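Local coordinates for BspA (BspA_V) (Streptococcus agalactiae serotype III, PDB 5DZ8), which is the variable domain of a cell wall-anchored antigen I/II family adhesin and probably contributes to attachment of the streptococcus to its targets, at residues G51-K56 with Y79-R84; F6-Q11 with F35-D40; N95-V100 with E110-G115; H39-G44 with I149-V154. All coordinates share one frame; numbering follows the deposited sequence.

Contact 1: G51-K56 with Y79-R84; sequences GKLTGK and YKYEYR
Leu53 and Tyr81 face each other as a non-hydrogen-bonded pair on the tightly packed side of this antiparallel hairpin. Their side chains cross at about a right angle, with Leu53 CD1 4.2 Å from Tyr81 CB. Tyr81 CG lies anti to its backbone N (chi1 -178°), and the ring runs beside the backbone of Lys52 and Gly51, its OH 4.1 Å from Gly51 CA; glycine, with no side chain, suits this spot. On the same face Tyr83 OH bonds Gly115 O, while the Tyr81 ring stacks on Phe98.

The other face is polar and partly exposed. Lys52 and Glu82 lie side by side, yet Lys52 NZ stays 5.3 Å from Glu82 OE1 and makes its salt bridge with Glu36. Lys80 NZ bonds Thr122 OG1 of the next strand. Gly55 CA covers one face of the Tyr79 ring; Lys56 lies alongside, CD 3.5 Å from Tyr79 OH, and its NZ bonds Asp32 O. Along the backbone, Tyr79 and Lys80 both oppose Thr54 in a classic beta bulge. Tyr79 N donates to Thr54 O at 2.9 Å. Lys80 N reaches that oxygen only weakly but also donates to Thr54 OG1 (3.0 Å, 133°), consistent with the hydroxyl partly making up for the long backbone bond.

Contact 2: F6-Q11 with F35-D40; sequences FDIKAQ and FEFNHD
The Phe35 ring carries Ile8 CD1 over one face, 4.2 Å above its plane and offset toward the rim. The Phe37 ring is used differently: the backbone of Lys9 comes to its edge, near the plane, with Lys9 C 3.8 Å from Phe37 CE1. Ala10 adds its methyl at the same corner, CB lying 3.8 Å from Phe37 CE1. Ile8 reaches both phenylalanines: CG2 lies 3.7 Å from Phe35 CB, and CG1, anti to the backbone N (chi1 -170°), lies 4.1 Å from Phe37 CZ. A beta-branched residue suits this place because it can touch two aromatics at once.

The contact is apolar and made over the strand 25-29, whose Ala27 is touched by both Ile8 and Phe37 and is small enough to be bridged. On its other edge, the segment 6-11 pairs with an antiparallel strand of the second subunit. Axes 8.5 Å apart and running 27° from parallel are what next-but-one strands of an antiparallel meander sheet give, their side chains meeting on one face.

Contact 3: N95-V100 with E110-G115; sequences NIVFRV and EKAHNG
Ile96 and His113 form a hydrogen-bonded pair in which both backbone groups are used: Ile96 N donates to His113 O at 2.7 Å, and His113 N returns a bond to Ile96 O at 2.9 Å. Phe98 and Lys111 repeat the exchange, Phe98 N to Lys111 O and Lys111 N to Phe98 O, both at 2.8 Å. Ile96 O also receives a CA-H contact, 3.2 Å from Ala112 CA. This is the regular antiparallel ladder of a beta hairpin, strands 94-101 and 107-113, at one side of the three-stranded sheet; the opposite edge of 94-101 bonds to strand 144-167.

Arg99 and Glu110 run side by side, and Arg99 NE makes a salt bridge to Glu110 OE1 at 3.1 Å whose hydrogen bond is weak (141°). The guanidinium and carboxylate planes stand 81° apart, and Val97 CG1 sits over the centre of the guanidinium face. Arg99 NH1 turns to His150 and Asp152, weakly in each case. Lys111 NZ is paired with Glu121, and Asn114 OD1 accepts from Asn116 N. Gly115 N gives His113 ND1 a weak bond (3.2 Å); glycine suits this turn, with phi at 83° and CA packed against Ile96 CD1. Ile96 CB covers one face of the His113 ring in a CH-pi contact, 4.1 Å from its centroid.

Contact 4: H39-G44 with I149-V154; sequences HDMIDG and IHDDWV
Asp151 reaches tip to tip toward both His39 and Met41, the latter a selenomethionine. Its carboxylate makes a packing approach over one face of the imidazole, OD2 lying 3.9 Å from His39 NE2, with the ring and carboxylate planes 55° apart. Asp151 CG is anti to its backbone N, which carries the short acid group to His39 and Met41. The bend of the selenomethionine at chi3 (86°) places CE 3.5 Å from Asp151 OD1, and CE also lies at the edge of the His39 ring, in its plane. The flexible, unbranched chain thus touches an acid, an imidazole and an indole.

Trp153 meets a different part of Met41. The selenium stands 5.3 Å from the centroid of the five-membered ring, an oblique Met-aromatic contact, while Met41 CG is 4.3 Å from Trp153 CZ2. Indole suits the place because it packs on Met41 while its NE1 can still give a weak, bent hydrogen bond to Ile42 O (3.2 Å, 121°).

The segment axes, 10.0 Å apart and nearly parallel, belong to two different sheets packed face to face: strand 34-42 of the six-stranded sheet lies against strand 144-167 of the three-stranded one. Trp153 also touches Ile48 of strand 47-63 and Ile96 of strand 94-101, and segment 149-154 pairs with an antiparallel strand of the second subunit.

How the contacts relate
Strand 34-42 ties the set together: contacts 2 and 4 share His39 and Asp40, and Gly51 N of contact 1 lies 2.9 Å from His39 O, a probable hydrogen bond. Contacts 1 and 2, with centres about 11 Å apart, also pack where Lys56 N lies 3.3 Å from Phe35 CE2. Contacts 3 and 4, about 8 Å between centres, meet where Ile96 CG1 lies 3.5 Å from Trp153 CZ3. Contact 1 touches contact 3 across the two sheets, Tyr83 CD2 being 3.9 Å from His113 CE1. Contacts 2 and 4 both reach the second subunit. Bound acetate, probably from crystallisation, lies about 5 Å from the Phe35 side chain and, for contact 1, about 6 Å from that of Thr54.

Contact 1: G51-K56 with Y79-R84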
loop_
_atom_site.group_PDB
_atom_site.type_symbol
_atom_site.label_atom_id
_atom_site.label_comp_id
_atom_site.label_asym_id
_atom_site.label_seq_id
_atom_site.Cartn_x
_atom_site.Cartn_y
_atom_site.Cartn_z
ATOM N N GLY A 51 -15.280 11.730 2.402
ATOM C CA GLY A 51 -15.304 11.190 1.068
ATOM C C GLY A 51 -16.748 10.874 0.736
ATOM O O GLY A 51 -17.529 10.574 1.604
ATOM N N LYS A 52 -17.092 10.998 -0.527
ATOM C CA LYS A 52 -18.417 10.781 -1.020
ATOM C C LYS A 52 -18.304 10.112 -2.390
ATOM O O LYS A 52 -17.652 10.641 -3.287
ATOM C CB LYS A 52 -19.161 12.092 -1.183
ATOM C CG LYS A 52 -20.608 11.924 -1.635
ATOM C CD LYS A 52 -21.209 13.138 -2.332
ATOM C CE LYS A 52 -21.299 14.313 -1.409
ATOM N NZ LYS A 52 -22.283 14.020 -0.347
ATOM N N LEU A 53 -18.914 8.939 -2.515
ATOM C CA LEU A 53 -19.037 8.241 -3.785
ATOM C C LEU A 53 -20.520 8.213 -4.174
ATOM O O LEU A 53 -21.331 7.674 -3.414
ATOM C CB LEU A 53 -18.558 6.800 -3.636
ATOM C CG LEU A 53 -18.494 5.948 -4.916
ATOM C CD1 LEU A 53 -17.416 6.435 -5.877
ATOM C CD2 LEU A 53 -18.202 4.502 -4.534
ATOM N N THR A 54 -20.836 8.767 -5.346
ATOM C CA THR A 54 -22.180 8.814 -5.893
ATOM C C THR A 54 -22.291 7.904 -7.087
ATOM O O THR A 54 -21.339 7.682 -7.802
ATOM C CB THR A 54 -22.523 10.227 -6.386
ATOM O OG1 THR A 54 -21.445 10.694 -7.206
ATOM C CG2 THR A 54 -22.651 11.167 -5.182
ATOM N N GLY A 55 -23.484 7.392 -7.292
ATOM C CA GLY A 55 -23.735 6.479 -8.367
ATOM C C GLY A 55 -25.205 6.114 -8.527
ATOM O O GLY A 55 -26.038 6.667 -7.890
ATOM N N LYS A 56 -25.492 5.137 -9.364
ATOM C CA LYS A 56 -26.849 4.697 -9.586
ATOM C C LYS A 56 -26.873 3.278 -10.060
ATOM O O LYS A 56 -26.178 2.941 -11.010
ATOM C CB LYS A 56 -27.501 5.523 -10.641
ATOM C CG LYS A 56 -29.000 5.285 -10.707
ATOM C CD LYS A 56 -29.578 6.179 -11.755
ATOM C CE LYS A 56 -31.078 5.949 -11.906
ATOM N NZ LYS A 56 -31.334 4.553 -12.284
ATOM N N TYR A 79 -20.775 7.815 -10.650
ATOM C CA TYR A 79 -20.721 9.187 -11.114
ATOM C C TYR A 79 -19.474 9.869 -10.603
ATOM O O TYR A 79 -18.561 10.140 -11.375
ATOM C CB TYR A 79 -21.958 9.969 -10.669
ATOM C CG TYR A 79 -23.303 9.497 -11.226
ATOM C CD1 TYR A 79 -23.420 8.860 -12.450
ATOM C CD2 TYR A 79 -24.482 9.780 -10.531
ATOM C CE1 TYR A 79 -24.656 8.448 -12.923
ATOM C CE2 TYR A 79 -25.722 9.401 -11.012
ATOM C CZ TYR A 79 -25.806 8.726 -12.195
ATOM O OH TYR A 79 -27.042 8.375 -12.619
ATOM N N LYS A 80 -19.397 10.124 -9.302
ATOM C CA LYS A 80 -18.313 10.940 -8.788
ATOM C C LYS A 80 -17.722 10.399 -7.508
ATOM O O LYS A 80 -18.406 9.788 -6.702
ATOM C CB LYS A 80 -18.803 12.368 -8.538
ATOM C CG LYS A 80 -19.085 13.139 -9.813
ATOM C CD LYS A 80 -19.329 14.640 -9.571
ATOM C CE LYS A 80 -19.906 15.354 -10.804
ATOM N NZ LYS A 80 -19.145 15.034 -12.077
ATOM N N TYR A 81 -16.450 10.685 -7.325
ATOM C CA TYR A 81 -15.815 10.605 -6.046
ATOM C C TYR A 81 -15.279 11.956 -5.626
ATOM O O TYR A 81 -14.387 12.496 -6.278
ATOM C CB TYR A 81 -14.687 9.578 -6.033
ATOM C CG TYR A 81 -14.036 9.444 -4.660
ATOM C CD1 TYR A 81 -14.735 8.888 -3.590
ATOM C CD2 TYR A 81 -12.746 9.928 -4.424
ATOM C CE1 TYR A 81 -14.164 8.797 -2.323
ATOM C CE2 TYR A 81 -12.165 9.849 -3.158
ATOM C CZ TYR A 81 -12.868 9.281 -2.122
ATOM O OH TYR A 81 -12.296 9.199 -0.879
ATOM N N GLU A 82 -15.796 12.436 -4.502
ATOM C CA GLU A 82 -15.417 13.679 -3.925
ATOM C C GLU A 82 -14.839 13.526 -2.511
ATOM O O GLU A 82 -15.292 12.656 -1.724
ATOM C CB GLU A 82 -16.638 14.593 -3.817
ATOM C CG GLU A 82 -17.238 14.991 -5.152
ATOM C CD GLU A 82 -18.694 15.427 -5.052
ATOM O OE1 GLU A 82 -19.082 16.005 -4.015
ATOM O OE2 GLU A 82 -19.469 15.201 -6.014
ATOM N N TYR A 83 -13.875 14.415 -2.212
ATOM C CA TYR A 83 -13.219 14.470 -0.971
ATOM C C TYR A 83 -13.095 15.887 -0.528
ATOM O O TYR A 83 -12.522 16.695 -1.235
ATOM C CB TYR A 83 -11.847 13.803 -1.042
ATOM C CG TYR A 83 -11.129 13.822 0.309
ATOM C CD1 TYR A 83 -11.436 12.915 1.318
ATOM C CD2 TYR A 83 -10.197 14.793 0.596
ATOM C CE1 TYR A 83 -10.767 12.948 2.538
ATOM C CE2 TYR A 83 -9.546 14.858 1.832
ATOM C CZ TYR A 83 -9.810 13.931 2.789
ATOM O OH TYR A 83 -9.128 14.016 3.989
ATOM N N ARG A 84 -13.607 16.145 0.666
ATOM C CA ARG A 84 -13.620 17.451 1.312
ATOM C C ARG A 84 -12.663 17.404 2.497
ATOM O O ARG A 84 -12.963 16.806 3.533
ATOM C CB ARG A 84 -15.039 17.797 1.825
#

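Contact 2: F6-Q11 with F35-D40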
loop_
_atom_site.group_PDB
_atom_site.type_symbol
_atom_site.label_atom_id
_atom_site.label_comp_id
_atom_site.label_asym_id
_atom_site.label_seq_id
_atom_site.Cartn_x
_atom_site.Cartn_y
_atom_site.Cartn_z
ATOM N N PHE A 6 -35.288 -1.769 -1.996
ATOM C CA PHE A 6 -33.968 -1.789 -2.593
ATOM C C PHE A 6 -32.998 -1.200 -1.582
ATOM O O PHE A 6 -33.290 -0.194 -1.009
ATOM C CB PHE A 6 -33.908 -0.971 -3.901
ATOM C CG PHE A 6 -32.520 -0.478 -4.266
ATOM C CD1 PHE A 6 -31.502 -1.370 -4.615
ATOM C CD2 PHE A 6 -32.220 0.865 -4.238
ATOM C CE1 PHE A 6 -30.224 -0.925 -4.960
ATOM C CE2 PHE A 6 -30.940 1.341 -4.599
ATOM C CZ PHE A 6 -29.933 0.434 -4.947
ATOM N N ASP A 7 -31.856 -1.820 -1.363
ATOM C CA ASP A 7 -30.780 -1.104 -0.694
ATOM C C ASP A 7 -29.433 -1.407 -1.258
ATOM O O ASP A 7 -29.245 -2.386 -1.978
ATOM C CB ASP A 7 -30.776 -1.315 0.819
ATOM C CG ASP A 7 -31.027 0.031 1.611
ATOM O OD1 ASP A 7 -30.428 1.158 1.264
ATOM O OD2 ASP A 7 -31.817 -0.054 2.591
ATOM N N ILE A 8 -28.490 -0.520 -0.949
ATOM C CA ILE A 8 -27.111 -0.779 -1.217
ATOM C C ILE A 8 -26.313 -0.409 0.008
ATOM O O ILE A 8 -26.646 0.517 0.695
ATOM C CB ILE A 8 -26.619 -0.142 -2.548
ATOM C CG1 ILE A 8 -25.223 -0.650 -2.901
ATOM C CG2 ILE A 8 -26.568 1.366 -2.459
ATOM C CD1 ILE A 8 -24.757 -0.214 -4.296
ATOM N N LYS A 9 -25.277 -1.189 0.275
ATOM C CA LYS A 9 -24.438 -1.016 1.411
ATOM C C LYS A 9 -22.987 -1.475 1.169
ATOM O O LYS A 9 -22.671 -2.106 0.181
ATOM C CB LYS A 9 -25.056 -1.718 2.630
ATOM C CG LYS A 9 -25.116 -3.206 2.621
ATOM C CD LYS A 9 -26.464 -3.681 3.259
ATOM C CE LYS A 9 -27.281 -4.621 2.336
ATOM N NZ LYS A 9 -27.593 -4.107 0.938
ATOM N N ALA A 10 -22.120 -1.148 2.093
ATOM C CA ALA A 10 -20.709 -1.485 1.977
ATOM C C ALA A 10 -20.285 -2.180 3.238
ATOM O O ALA A 10 -20.608 -1.745 4.355
ATOM C CB ALA A 10 -19.882 -0.231 1.774
ATOM N N GLN A 11 -19.572 -3.259 3.030
ATOM C CA GLN A 11 -19.081 -4.076 4.095
ATOM C C GLN A 11 -17.624 -4.415 3.838
ATOM O O GLN A 11 -17.232 -4.825 2.722
ATOM C CB GLN A 11 -19.908 -5.352 4.182
ATOM C CG GLN A 11 -19.682 -6.090 5.489
ATOM C CD GLN A 11 -20.548 -7.353 5.641
ATOM O OE1 GLN A 11 -20.814 -7.808 6.780
ATOM N NE2 GLN A 11 -20.958 -7.941 4.504
ATOM N N PHE A 35 -27.713 6.403 -5.447
ATOM C CA PHE A 35 -27.090 6.233 -4.165
ATOM C C PHE A 35 -25.934 7.143 -3.933
ATOM O O PHE A 35 -25.313 7.642 -4.855
ATOM C CB PHE A 35 -26.652 4.770 -3.951
ATOM C CG PHE A 35 -25.480 4.337 -4.811
ATOM C CD1 PHE A 35 -24.188 4.637 -4.446
ATOM C CD2 PHE A 35 -25.685 3.638 -6.031
ATOM C CE1 PHE A 35 -23.109 4.227 -5.246
ATOM C CE2 PHE A 35 -24.615 3.221 -6.816
ATOM C CZ PHE A 35 -23.324 3.516 -6.439
ATOM N N GLU A 36 -25.579 7.214 -2.670
ATOM C CA GLU A 36 -24.492 7.994 -2.200
ATOM C C GLU A 36 -23.962 7.406 -0.880
ATOM O O GLU A 36 -24.673 7.360 0.140
ATOM C CB GLU A 36 -25.012 9.403 -1.989
ATOM C CG GLU A 36 -24.082 10.297 -1.232
ATOM C CD GLU A 36 -24.685 11.648 -0.940
ATOM O OE1 GLU A 36 -25.472 12.150 -1.789
ATOM O OE2 GLU A 36 -24.357 12.198 0.154
ATOM N N PHE A 37 -22.716 6.955 -0.942
ATOM C CA PHE A 37 -21.904 6.626 0.239
ATOM C C PHE A 37 -21.115 7.811 0.770
ATOM O O PHE A 37 -20.452 8.469 0.021
ATOM C CB PHE A 37 -20.880 5.548 -0.126
ATOM C CG PHE A 37 -21.493 4.208 -0.361
ATOM C CD1 PHE A 37 -21.914 3.438 0.712
ATOM C CD2 PHE A 37 -21.697 3.738 -1.637
ATOM C CE1 PHE A 37 -22.492 2.210 0.497
ATOM C CE2 PHE A 37 -22.240 2.477 -1.856
ATOM C CZ PHE A 37 -22.621 1.712 -0.789
ATOM N N ASN A 38 -21.144 8.024 2.072
ATOM C CA ASN A 38 -20.318 9.057 2.741
ATOM C C ASN A 38 -19.376 8.373 3.699
ATOM O O ASN A 38 -19.794 7.528 4.406
ATOM C CB ASN A 38 -21.265 10.010 3.474
ATOM C CG ASN A 38 -21.954 10.965 2.505
ATOM O OD1 ASN A 38 -21.317 11.870 1.978
ATOM N ND2 ASN A 38 -23.227 10.738 2.218
ATOM N N HIS A 39 -18.106 8.697 3.703
ATOM C CA HIS A 39 -17.192 8.194 4.728
ATOM C C HIS A 39 -16.329 9.292 5.406
ATOM O O HIS A 39 -15.840 10.229 4.759
ATOM C CB HIS A 39 -16.325 7.071 4.167
ATOM C CG HIS A 39 -15.188 7.513 3.287
ATOM N ND1 HIS A 39 -15.233 7.425 1.907
ATOM C CD2 HIS A 39 -13.948 7.980 3.587
ATOM C CE1 HIS A 39 -14.079 7.817 1.399
ATOM N NE2 HIS A 39 -13.286 8.168 2.395
ATOM N N ASP A 40 -16.169 9.161 6.725
ATOM C CA ASP A 40 -15.252 9.986 7.536
ATOM C C ASP A 40 -13.842 9.453 7.420
ATOM O O ASP A 40 -13.627 8.269 7.610
ATOM C CB ASP A 40 -15.652 9.915 9.013
ATOM C CG ASP A 40 -16.768 10.858 9.367
ATOM O OD1 ASP A 40 -17.542 11.240 8.461
ATOM O OD2 ASP A 40 -16.863 11.228 10.567
#

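Contact 3: N95-V100 with E110-G115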
loop_
_atom_site.group_PDB
_atom_site.type_symbol
_atom_site.label_atom_id
_atom_site.label_comp_id
_atom_site.label_asym_id
_atom_site.label_seq_id
_atom_site.Cartn_x
_atom_site.Cartn_y
_atom_site.Cartn_z
ATOM N N ASN A 95 -0.220 8.327 3.238
ATOM C CA ASN A 95 -1.035 8.723 2.124
ATOM C C ASN A 95 -2.225 7.826 2.019
ATOM O O ASN A 95 -2.228 6.752 2.580
ATOM C CB ASN A 95 -0.249 8.691 0.839
ATOM C CG ASN A 95 0.662 9.874 0.739
ATOM O OD1 ASN A 95 0.234 11.035 0.919
ATOM N ND2 ASN A 95 1.936 9.602 0.498
ATOM N N ILE A 96 -3.241 8.317 1.321
ATOM C CA ILE A 96 -4.494 7.624 1.164
ATOM C C ILE A 96 -4.597 7.164 -0.265
ATOM O O ILE A 96 -4.192 7.861 -1.176
ATOM C CB ILE A 96 -5.646 8.557 1.511
ATOM C CG1 ILE A 96 -5.460 9.063 2.943
ATOM C CG2 ILE A 96 -6.984 7.837 1.376
ATOM C CD1 ILE A 96 -6.081 10.419 3.207
ATOM N N VAL A 97 -5.110 5.971 -0.457
ATOM C CA VAL A 97 -5.448 5.497 -1.782
ATOM C C VAL A 97 -6.897 5.017 -1.778
ATOM O O VAL A 97 -7.260 4.178 -0.986
ATOM C CB VAL A 97 -4.525 4.358 -2.244
ATOM C CG1 VAL A 97 -4.843 3.999 -3.700
ATOM C CG2 VAL A 97 -3.067 4.783 -2.127
ATOM N N PHE A 98 -7.697 5.545 -2.684
ATOM C CA PHE A 98 -9.054 5.126 -2.860
ATOM C C PHE A 98 -9.153 4.444 -4.207
ATOM O O PHE A 98 -8.673 4.992 -5.218
ATOM C CB PHE A 98 -10.012 6.324 -2.781
ATOM C CG PHE A 98 -11.465 5.916 -2.803
ATOM C CD1 PHE A 98 -12.117 5.550 -1.634
ATOM C CD2 PHE A 98 -12.148 5.850 -3.982
ATOM C CE1 PHE A 98 -13.446 5.154 -1.649
ATOM C CE2 PHE A 98 -13.465 5.446 -4.018
ATOM C CZ PHE A 98 -14.121 5.083 -2.845
ATOM N N ARG A 99 -9.756 3.249 -4.218
ATOM C CA ARG A 99 -9.964 2.513 -5.453
ATOM C C ARG A 99 -11.372 1.962 -5.537
ATOM O O ARG A 99 -11.944 1.559 -4.555
ATOM C CB ARG A 99 -9.053 1.312 -5.640
ATOM C CG ARG A 99 -7.566 1.547 -5.605
ATOM C CD ARG A 99 -6.826 0.291 -6.123
ATOM N NE ARG A 99 -5.410 0.390 -5.771
ATOM C CZ ARG A 99 -4.908 0.213 -4.549
ATOM N NH1 ARG A 99 -5.676 -0.112 -3.522
ATOM N NH2 ARG A 99 -3.615 0.379 -4.336
ATOM N N VAL A 100 -11.859 1.878 -6.755
ATOM C CA VAL A 100 -13.064 1.151 -7.074
ATOM C C VAL A 100 -12.674 0.095 -8.073
ATOM O O VAL A 100 -11.890 0.330 -8.995
ATOM C CB VAL A 100 -14.140 2.085 -7.701
ATOM C CG1 VAL A 100 -15.383 1.338 -8.034
ATOM C CG2 VAL A 100 -14.427 3.238 -6.770
ATOM N N GLU A 110 -8.683 4.888 -9.407
ATOM C CA GLU A 110 -7.669 4.940 -8.373
ATOM C C GLU A 110 -7.272 6.372 -8.130
ATOM O O GLU A 110 -7.023 7.105 -9.045
ATOM C CB GLU A 110 -6.446 4.143 -8.778
ATOM C CG GLU A 110 -5.446 4.074 -7.641
ATOM C CD GLU A 110 -4.354 3.024 -7.846
ATOM O OE1 GLU A 110 -4.595 1.886 -8.353
ATOM O OE2 GLU A 110 -3.238 3.368 -7.476
ATOM N N LYS A 111 -7.186 6.752 -6.874
ATOM C CA LYS A 111 -6.784 8.082 -6.518
ATOM C C LYS A 111 -5.973 8.038 -5.243
ATOM O O LYS A 111 -6.470 7.645 -4.166
ATOM C CB LYS A 111 -8.025 8.910 -6.297
ATOM C CG LYS A 111 -7.763 10.331 -5.853
ATOM C CD LYS A 111 -7.236 11.217 -6.979
ATOM C CE LYS A 111 -7.001 12.600 -6.377
ATOM N NZ LYS A 111 -6.765 13.573 -7.437
ATOM N N ALA A 112 -4.726 8.466 -5.381
ATOM C CA ALA A 112 -3.791 8.518 -4.295
ATOM C C ALA A 112 -3.686 9.995 -3.907
ATOM O O ALA A 112 -3.602 10.847 -4.777
ATOM C CB ALA A 112 -2.466 7.986 -4.773
ATOM N N HIS A 113 -3.733 10.297 -2.618
ATOM C CA HIS A 113 -3.708 11.685 -2.165
ATOM C C HIS A 113 -3.332 11.708 -0.683
ATOM O O HIS A 113 -3.375 10.651 -0.017
ATOM C CB HIS A 113 -5.075 12.393 -2.433
ATOM C CG HIS A 113 -6.220 11.830 -1.643
ATOM N ND1 HIS A 113 -6.777 12.473 -0.559
ATOM C CD2 HIS A 113 -6.902 10.673 -1.772
ATOM C CE1 HIS A 113 -7.769 11.762 -0.076
ATOM N NE2 HIS A 113 -7.858 10.653 -0.782
ATOM N N ASN A 114 -2.973 12.895 -0.185
ATOM C CA ASN A 114 -2.498 13.101 1.188
ATOM C C ASN A 114 -3.593 13.548 2.172
ATOM O O ASN A 114 -3.329 13.770 3.362
ATOM C CB ASN A 114 -1.379 14.124 1.216
ATOM C CG ASN A 114 -1.844 15.524 0.808
ATOM O OD1 ASN A 114 -3.032 15.898 0.928
ATOM N ND2 ASN A 114 -0.918 16.289 0.278
ATOM N N GLY A 115 -4.803 13.749 1.661
ATOM C CA GLY A 115 -5.949 14.001 2.502
ATOM C C GLY A 115 -6.111 15.453 2.958
ATOM O O GLY A 115 -7.047 15.751 3.701
#

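Contact 4: H39-G44 with I149-V154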
loop_
_atom_site.group_PDB
_atom_site.type_symbol
_atom_site.label_atom_id
_atom_site.label_comp_id
_atom_site.label_asym_id
_atom_site.label_seq_id
_atom_site.Cartn_x
_atom_site.Cartn_y
_atom_site.Cartn_z
ATOM N N HIS A 39 -18.106 8.697 3.703
ATOM C CA HIS A 39 -17.192 8.194 4.728
ATOM C C HIS A 39 -16.329 9.292 5.406
ATOM O O HIS A 39 -15.840 10.229 4.759
ATOM C CB HIS A 39 -16.325 7.071 4.167
ATOM C CG HIS A 39 -15.188 7.513 3.287
ATOM N ND1 HIS A 39 -15.233 7.425 1.907
ATOM C CD2 HIS A 39 -13.948 7.980 3.587
ATOM C CE1 HIS A 39 -14.079 7.817 1.399
ATOM N NE2 HIS A 39 -13.286 8.168 2.395
ATOM N N ASP A 40 -16.169 9.161 6.725
ATOM C CA ASP A 40 -15.252 9.986 7.536
ATOM C C ASP A 40 -13.842 9.453 7.420
ATOM O O ASP A 40 -13.627 8.269 7.610
ATOM C CB ASP A 40 -15.652 9.915 9.013
ATOM C CG ASP A 40 -16.768 10.858 9.367
ATOM O OD1 ASP A 40 -17.542 11.240 8.461
ATOM O OD2 ASP A 40 -16.863 11.228 10.567
HETATM N N MSE A 41 -12.881 10.318 7.130
HETATM C CA MSE A 41 -11.479 9.934 7.075
HETATM C C MSE A 41 -10.748 10.395 8.330
HETATM O O MSE A 41 -10.758 11.596 8.642
HETATM C CB MSE A 41 -10.860 10.602 5.851
HETATM C CG MSE A 41 -9.523 9.967 5.467
HETATM SE SE MSE A 41 -9.862 8.164 4.735
HETATM C CE MSE A 41 -10.164 8.915 2.947
ATOM N N ILE A 42 -10.104 9.431 9.010
ATOM C CA ILE A 42 -9.512 9.530 10.358
ATOM C C ILE A 42 -7.992 9.407 10.237
ATOM O O ILE A 42 -7.524 8.528 9.532
ATOM C CB ILE A 42 -9.991 8.339 11.255
ATOM C CG1 ILE A 42 -11.518 8.210 11.278
ATOM C CG2 ILE A 42 -9.490 8.461 12.692
ATOM C CD1 ILE A 42 -12.250 9.442 11.777
ATOM N N ASP A 43 -7.220 10.221 10.967
ATOM C CA ASP A 43 -5.755 10.305 10.792
ATOM C C ASP A 43 -4.704 9.760 11.834
ATOM O O ASP A 43 -3.534 10.138 11.718
ATOM C CB ASP A 43 -5.412 11.768 10.478
ATOM C CG ASP A 43 -5.302 12.648 11.729
ATOM O OD1 ASP A 43 -5.841 12.247 12.784
ATOM O OD2 ASP A 43 -4.661 13.740 11.662
ATOM N N GLY A 44 -5.010 8.949 12.851
ATOM C CA GLY A 44 -6.300 8.737 13.468
ATOM C C GLY A 44 -6.304 9.308 14.885
ATOM O O GLY A 44 -6.510 8.592 15.849
ATOM N N ILE A 149 -14.430 -1.797 -3.227
ATOM C CA ILE A 149 -13.850 -0.531 -2.783
ATOM C C ILE A 149 -12.629 -0.755 -1.906
ATOM O O ILE A 149 -12.657 -1.634 -1.034
ATOM C CB ILE A 149 -14.826 0.282 -1.928
ATOM C CG1 ILE A 149 -16.076 0.643 -2.721
ATOM C CG2 ILE A 149 -14.197 1.603 -1.511
ATOM C CD1 ILE A 149 -17.289 0.882 -1.830
ATOM N N HIS A 150 -11.577 0.038 -2.145
ATOM C CA HIS A 150 -10.367 0.061 -1.319
ATOM C C HIS A 150 -10.168 1.475 -0.780
ATOM O O HIS A 150 -10.175 2.453 -1.503
ATOM C CB HIS A 150 -9.085 -0.368 -2.063
ATOM C CG HIS A 150 -9.115 -1.756 -2.617
ATOM N ND1 HIS A 150 -8.188 -2.212 -3.539
ATOM C CD2 HIS A 150 -9.965 -2.791 -2.405
ATOM C CE1 HIS A 150 -8.468 -3.464 -3.865
ATOM N NE2 HIS A 150 -9.532 -3.845 -3.181
ATOM N N ASP A 151 -9.988 1.585 0.513
ATOM C CA ASP A 151 -9.727 2.869 1.098
ATOM C C ASP A 151 -8.612 2.670 2.100
ATOM O O ASP A 151 -8.867 2.328 3.260
ATOM C CB ASP A 151 -10.995 3.391 1.746
ATOM C CG ASP A 151 -10.826 4.776 2.309
ATOM O OD1 ASP A 151 -10.184 5.661 1.635
ATOM O OD2 ASP A 151 -11.371 4.961 3.424
ATOM N N ASP A 152 -7.386 2.880 1.621
ATOM C CA ASP A 152 -6.184 2.413 2.278
ATOM C C ASP A 152 -5.313 3.576 2.752
ATOM O O ASP A 152 -5.267 4.639 2.111
ATOM C CB ASP A 152 -5.441 1.506 1.284
ATOM C CG ASP A 152 -6.230 0.221 0.987
ATOM O OD1 ASP A 152 -7.267 0.001 1.669
ATOM O OD2 ASP A 152 -5.853 -0.574 0.086
ATOM N N TRP A 153 -4.663 3.370 3.892
ATOM C CA TRP A 153 -3.561 4.227 4.381
ATOM C C TRP A 153 -2.207 3.610 3.977
ATOM O O TRP A 153 -1.947 2.452 4.284
ATOM C CB TRP A 153 -3.611 4.395 5.920
ATOM C CG TRP A 153 -4.542 5.469 6.402
ATOM C CD1 TRP A 153 -5.761 5.295 7.011
ATOM C CD2 TRP A 153 -4.352 6.899 6.292
ATOM N NE1 TRP A 153 -6.328 6.526 7.286
ATOM C CE2 TRP A 153 -5.481 7.518 6.860
ATOM C CE3 TRP A 153 -3.343 7.701 5.763
ATOM C CZ2 TRP A 153 -5.611 8.894 6.939
ATOM C CZ3 TRP A 153 -3.476 9.077 5.830
ATOM C CH2 TRP A 153 -4.604 9.657 6.413
ATOM N N VAL A 154 -1.365 4.368 3.288
ATOM C CA VAL A 154 -0.050 3.900 2.835
ATOM C C VAL A 154 1.059 4.676 3.523
ATOM O O VAL A 154 1.067 5.885 3.493
ATOM C CB VAL A 154 0.084 4.068 1.321
ATOM C CG1 VAL A 154 1.456 3.605 0.842
ATOM C CG2 VAL A 154 -1.028 3.274 0.644
#